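Local coordinates for DNA-binding transcriptional repressor YiaJ (PDB 1YSQ), which represses transcription of the yiaKLMNOPQRS operon, which may serve the use of 2,3-diketo-L-gulonate, the part here being its C-terminal IclR-type effector-binding domain, at residues A[21-26]-A[46-51]; A[80-85]-A[106-111]. One frame throughout, in Å; residues are numbered along the deposited sequence.

Contact 1: residues A[21-26]-A[46-51]; sequences LNIATG and EPTTGM. With PO4 (phosphate ion), chain C.
Gly26 O is gripped by two backbone N-H groups from the loop: Gly50 N at 2.9 Å and Thr48 N at 3.0 Å from this oxygen. Both donors stand above the carbonyl plane, and because the two N-H groups converge on one oxygen both bonds are bent, that from Thr48 the more so (137° at the hydrogen). Gly26 is the residue with which the chain leaves helix 8-25. Its positive phi favours glycine, and a side chain there would collide with Thr49 OG1. At Gly50 a CB would run into the same Gly26 O.

One turn back, Asn22 holds CG anti to the backbone N (chi1 176°), which carries ND2 to Glu46 O, 3.0 Å away; ND2 also donates to Glu27 O, just before strand 28-35. With an alanine here both hydrogen bonds from the side-chain amide would go, and the helix end would probably be held less firmly to Glu46 and Glu27. Thr48 sets CG2 4.1 Å from Ile23 CD1, the two side chains crossing at about a right angle, while its OG1 shares a water with Ile23 O. Beyond the turn, Met51 N binds a phosphate ion, probably from the crystallisation liquor, at O1. The chemistry is thus mostly polar: main-chain carbonyls are met by backbone N-H groups and by the side-chain amide of Asn22, with little apolar packing.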
loop_
_atom_site.group_PDB
_atom_site.type_symbol
_atom_site.label_atom_id
_atom_site.label_comp_id
_atom_site.label_asym_id
_atom_site.label_seq_id
_atom_site.Cartn_x
_atom_site.Cartn_y
_atom_site.Cartn_z
ATOM N N LEU A 21 -14.390 -4.720 -0.012
ATOM C CA LEU A 21 -13.523 -4.558 1.162
ATOM C C LEU A 21 -13.833 -3.251 1.900
ATOM O O LEU A 21 -13.804 -3.197 3.135
ATOM C CB LEU A 21 -12.053 -4.628 0.753
ATOM C CG LEU A 21 -10.974 -4.411 1.824
ATOM C CD1 LEU A 21 -10.966 -5.582 2.820
ATOM C CD2 LEU A 21 -9.615 -4.250 1.137
ATOM N N ASN A 22 -14.130 -2.206 1.123
ATOM C CA ASN A 22 -14.560 -0.911 1.653
ATOM C C ASN A 22 -15.814 -1.083 2.529
ATOM O O ASN A 22 -15.868 -0.579 3.654
ATOM C CB ASN A 22 -14.785 0.045 0.469
ATOM C CG ASN A 22 -15.336 1.414 0.871
ATOM O OD1 ASN A 22 -16.350 1.841 0.325
ATOM N ND2 ASN A 22 -14.650 2.119 1.776
ATOM N N ILE A 23 -16.808 -1.799 2.017
ATOM C CA ILE A 23 -18.029 -2.074 2.790
ATOM C C ILE A 23 -17.757 -2.932 4.023
ATOM O O ILE A 23 -18.263 -2.641 5.112
ATOM C CB ILE A 23 -19.133 -2.723 1.888
ATOM C CG1 ILE A 23 -19.516 -1.802 0.712
ATOM C CG2 ILE A 23 -20.379 -3.150 2.720
ATOM C CD1 ILE A 23 -19.962 -0.394 1.103
ATOM N N ALA A 24 -16.944 -3.973 3.858
ATOM C CA ALA A 24 -16.673 -4.909 4.959
ATOM C C ALA A 24 -15.938 -4.252 6.126
ATOM O O ALA A 24 -16.303 -4.467 7.283
ATOM C CB ALA A 24 -15.893 -6.114 4.444
ATOM N N THR A 25 -14.922 -3.437 5.832
ATOM C CA THR A 25 -14.135 -2.787 6.883
ATOM C C THR A 25 -14.648 -1.409 7.310
ATOM O O THR A 25 -14.314 -0.939 8.403
ATOM C CB THR A 25 -12.664 -2.624 6.448
ATOM O OG1 THR A 25 -12.596 -1.715 5.323
ATOM C CG2 THR A 25 -12.089 -3.970 5.952
ATOM N N GLY A 26 -15.379 -0.732 6.426
ATOM C CA GLY A 26 -15.784 0.649 6.683
ATOM C C GLY A 26 -14.696 1.698 6.432
ATOM O O GLY A 26 -14.921 2.898 6.604
ATOM N N GLU A 46 -13.338 6.388 -0.253
ATOM C CA GLU A 46 -13.427 7.017 1.052
ATOM C C GLU A 46 -14.075 6.062 2.057
ATOM O O GLU A 46 -14.780 5.145 1.646
ATOM C CB GLU A 46 -14.235 8.321 0.936
ATOM C CG GLU A 46 -13.536 9.431 0.145
ATOM C CD GLU A 46 -12.169 9.827 0.719
ATOM O OE1 GLU A 46 -11.992 9.792 1.952
ATOM O OE2 GLU A 46 -11.266 10.193 -0.066
ATOM N N PRO A 47 -13.850 6.258 3.357
ATOM C CA PRO A 47 -14.464 5.387 4.367
ATOM C C PRO A 47 -16.001 5.509 4.365
ATOM O O PRO A 47 -16.536 6.533 3.907
ATOM C CB PRO A 47 -13.877 5.908 5.685
ATOM C CG PRO A 47 -13.541 7.361 5.405
ATOM C CD PRO A 47 -13.028 7.325 3.977
ATOM N N THR A 48 -16.686 4.470 4.837
ATOM C CA THR A 48 -18.134 4.551 5.033
ATOM C C THR A 48 -18.378 4.927 6.486
ATOM O O THR A 48 -18.601 6.092 6.792
ATOM C CB THR A 48 -18.855 3.232 4.671
ATOM O OG1 THR A 48 -18.246 2.139 5.366
ATOM C CG2 THR A 48 -18.650 2.874 3.209
ATOM N N THR A 49 -18.290 3.950 7.384
ATOM C CA THR A 49 -18.491 4.214 8.806
ATOM C C THR A 49 -17.199 4.668 9.470
ATOM O O THR A 49 -17.235 5.281 10.542
ATOM C CB THR A 49 -19.047 2.979 9.514
ATOM O OG1 THR A 49 -18.213 1.854 9.228
ATOM C CG2 THR A 49 -20.412 2.586 8.929
ATOM N N GLY A 50 -16.059 4.398 8.830
ATOM C CA GLY A 50 -14.779 4.868 9.341
ATOM C C GLY A 50 -14.740 6.382 9.364
ATOM O O GLY A 50 -15.324 7.039 8.495
ATOM N N MET A 51 -14.050 6.942 10.348
ATOM C CA MET A 51 -13.978 8.389 10.496
ATOM C C MET A 51 -12.682 9.059 10.021
ATOM O O MET A 51 -12.665 10.279 9.812
ATOM C CB MET A 51 -14.285 8.774 11.943
ATOM C CG MET A 51 -15.607 8.150 12.406
ATOM S SD MET A 51 -16.965 9.221 12.015
ATOM C CE MET A 51 -16.871 9.969 13.480
HETATM P P PO4 C . -11.392 4.983 11.677
HETATM O O1 PO4 C . -12.284 5.962 12.392
HETATM O O2 PO4 C . -10.010 5.065 12.246
HETATM O O3 PO4 C . -12.017 3.630 11.830
HETATM O O4 PO4 C . -11.333 5.298 10.195
HETATM O O HOH W 1 -19.405 -0.202 5.746
#

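Contact 2: residues A[80-85]-A[106-111]; sequences DYVKSY and AMFDEL
The Phe108 ring carries Val82 CG1 over one face, 4.2 Å above its plane and displaced toward the rim, while Lys83 N approaches obliquely at 4.3 Å from Phe108 CZ. The ring meets Val82 with its outer end, Phe108 CZ lying 3.8 Å from Val82 CB, and the two side chains slide past each other in opposite directions. Pro79, at the start of the valine's own helix, also touches the phenylalanine. A long flat side chain suits this position, since its CB bond does not aim at the other helix and it is the ring that brings Phe108 to Val82.

Val82 is the centre of the contact. Its CG1 is anti to the backbone N (chi1 -169°), so the two methyls fork toward the opposing helix. CG2 meets Leu111 tip to tip, 3.6 Å from Leu111 CD1, the leucine being extended at chi2 (-179°) so that its CD1 reaches across. Met107 adds a looser touch, its CG 4.2 Å from Val82 CG1. Valine is short and broad, and its two methyls and CB let it meet all three partners at once. No hydrogen bond crosses the interface; the fit is apolar, and Leu111 is backed by Met74 and Ala75 of helix 68-75.

The local axes come no closer than 11.2 Å and run nearly antiparallel, at 150°. Phe108 and Leu111 are three residues apart and Met107 and Leu111 four, the spacing that lines up one face of a helix. This is side-chain packing between helices 79-88 and 104-117, part of the helical portion of the GAF-like IclR effector-binding domain.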
loop_
_atom_site.group_PDB
_atom_site.type_symbol
_atom_site.label_atom_id
_atom_site.label_comp_id
_atom_site.label_asym_id
_atom_site.label_seq_id
_atom_site.Cartn_x
_atom_site.Cartn_y
_atom_site.Cartn_z
ATOM N N ASP A 80 19.695 -3.592 -5.205
ATOM C CA ASP A 80 20.470 -2.506 -5.813
ATOM C C ASP A 80 19.576 -1.287 -6.049
ATOM O O ASP A 80 20.048 -0.155 -6.023
ATOM C CB ASP A 80 21.096 -2.930 -7.147
ATOM C CG ASP A 80 22.252 -3.918 -6.976
ATOM O OD1 ASP A 80 22.674 -4.195 -5.831
ATOM O OD2 ASP A 80 22.785 -4.481 -7.955
ATOM N N TYR A 81 18.282 -1.524 -6.270
ATOM C CA TYR A 81 17.357 -0.410 -6.468
ATOM C C TYR A 81 17.350 0.513 -5.247
ATOM O O TYR A 81 17.391 1.747 -5.383
ATOM C CB TYR A 81 15.931 -0.898 -6.789
ATOM C CG TYR A 81 14.993 0.238 -7.167
ATOM C CD1 TYR A 81 14.657 0.470 -8.508
ATOM C CD2 TYR A 81 14.477 1.103 -6.189
ATOM C CE1 TYR A 81 13.814 1.532 -8.863
ATOM C CE2 TYR A 81 13.648 2.176 -6.530
ATOM C CZ TYR A 81 13.317 2.377 -7.872
ATOM O OH TYR A 81 12.491 3.418 -8.235
ATOM N N VAL A 82 17.306 -0.101 -4.058
ATOM C CA VAL A 82 17.140 0.619 -2.794
ATOM C C VAL A 82 18.377 1.472 -2.503
ATOM O O VAL A 82 18.262 2.646 -2.153
ATOM C CB VAL A 82 16.877 -0.344 -1.594
ATOM C CG1 VAL A 82 16.451 0.427 -0.346
ATOM C CG2 VAL A 82 15.851 -1.420 -1.959
ATOM N N LYS A 83 19.551 0.870 -2.670
ATOM C CA LYS A 83 20.815 1.603 -2.570
ATOM C C LYS A 83 20.867 2.808 -3.521
ATOM O O LYS A 83 21.131 3.923 -3.071
ATOM C CB LYS A 83 22.024 0.670 -2.786
ATOM C CG LYS A 83 23.358 1.356 -2.495
ATOM C CD LYS A 83 24.379 0.434 -1.840
ATOM C CE LYS A 83 25.806 0.884 -2.167
ATOM N NZ LYS A 83 26.472 -0.050 -3.130
ATOM N N SER A 84 20.578 2.596 -4.809
ATOM C CA SER A 84 20.624 3.688 -5.792
ATOM C C SER A 84 19.522 4.714 -5.528
ATOM O O SER A 84 19.725 5.905 -5.725
ATOM C CB SER A 84 20.519 3.166 -7.234
ATOM O OG SER A 84 21.482 2.148 -7.469
ATOM N N TYR A 85 18.359 4.241 -5.082
ATOM C CA TYR A 85 17.256 5.117 -4.697
ATOM C C TYR A 85 17.703 6.065 -3.589
ATOM O O TYR A 85 17.483 7.267 -3.682
ATOM C CB TYR A 85 16.036 4.278 -4.274
ATOM C CG TYR A 85 14.839 5.071 -3.783
ATOM C CD1 TYR A 85 13.824 5.457 -4.658
ATOM C CD2 TYR A 85 14.707 5.404 -2.430
ATOM C CE1 TYR A 85 12.710 6.182 -4.206
ATOM C CE2 TYR A 85 13.608 6.133 -1.968
ATOM C CZ TYR A 85 12.613 6.507 -2.849
ATOM O OH TYR A 85 11.524 7.209 -2.371
ATOM N N ALA A 106 18.069 0.674 8.216
ATOM C CA ALA A 106 16.727 0.515 8.759
ATOM C C ALA A 106 15.731 0.127 7.667
ATOM O O ALA A 106 14.867 -0.719 7.898
ATOM C CB ALA A 106 16.274 1.791 9.472
ATOM N N MET A 107 15.859 0.727 6.480
ATOM C CA MET A 107 14.945 0.382 5.397
ATOM C C MET A 107 15.125 -1.072 4.938
ATOM O O MET A 107 14.136 -1.787 4.718
ATOM C CB MET A 107 15.049 1.337 4.204
ATOM C CG MET A 107 14.017 1.004 3.079
ATOM S SD MET A 107 12.234 0.933 3.519
ATOM C CE MET A 107 11.878 2.666 3.487
ATOM N N PHE A 108 16.372 -1.517 4.816
ATOM C CA PHE A 108 16.627 -2.899 4.403
ATOM C C PHE A 108 16.023 -3.892 5.404
ATOM O O PHE A 108 15.482 -4.928 5.011
ATOM C CB PHE A 108 18.135 -3.158 4.225
ATOM C CG PHE A 108 18.637 -2.867 2.838
ATOM C CD1 PHE A 108 18.061 -3.471 1.735
ATOM C CD2 PHE A 108 19.689 -1.974 2.640
ATOM C CE1 PHE A 108 18.532 -3.200 0.449
ATOM C CE2 PHE A 108 20.161 -1.693 1.360
ATOM C CZ PHE A 108 19.586 -2.313 0.267
ATOM N N ASP A 109 16.123 -3.567 6.693
ATOM C CA ASP A 109 15.556 -4.415 7.744
ATOM C C ASP A 109 14.051 -4.502 7.561
ATOM O O ASP A 109 13.466 -5.579 7.602
ATOM C CB ASP A 109 15.864 -3.828 9.118
ATOM C CG ASP A 109 17.281 -4.125 9.582
ATOM O OD1 ASP A 109 17.997 -4.926 8.921
ATOM O OD2 ASP A 109 17.759 -3.603 10.618
ATOM N N GLU A 110 13.437 -3.340 7.353
ATOM C CA GLU A 110 12.003 -3.254 7.088
ATOM C C GLU A 110 11.617 -4.050 5.839
ATOM O O GLU A 110 10.637 -4.797 5.846
ATOM C CB GLU A 110 11.605 -1.783 6.904
ATOM C CG GLU A 110 10.184 -1.586 6.380
ATOM C CD GLU A 110 9.151 -1.442 7.485
ATOM O OE1 GLU A 110 9.469 -1.757 8.650
ATOM O OE2 GLU A 110 8.005 -1.011 7.199
ATOM N N LEU A 111 12.382 -3.875 4.768
ATOM C CA LEU A 111 12.064 -4.503 3.500
ATOM C C LEU A 111 12.182 -6.019 3.565
ATOM O O LEU A 111 11.415 -6.710 2.919
ATOM C CB LEU A 111 12.938 -3.940 2.369
ATOM C CG LEU A 111 12.682 -2.483 1.961
ATOM C CD1 LEU A 111 13.622 -2.114 0.813
ATOM C CD2 LEU A 111 11.219 -2.254 1.580
#

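In the fold
Contact 1 and contact 2 lie on opposite sides of the chain's centre, their own centres 33 Å apart and their nearest atoms about 19 Å apart, so neither touches the other. They follow in series along the chain. Contact 1 joins the chain before and after the antiparallel strand pair 28-35 and 38-45 of the six-stranded sheet. Contact 2 joins helices 79-88 and 104-117, which come, in sequence, between strands 61-63 and 120-123, the outermost strands of the sheet within the chain. All four segments belong to one IclR-type C-terminal domain: on one side of its centre a helix end meets a loop, on the other two helices pack together.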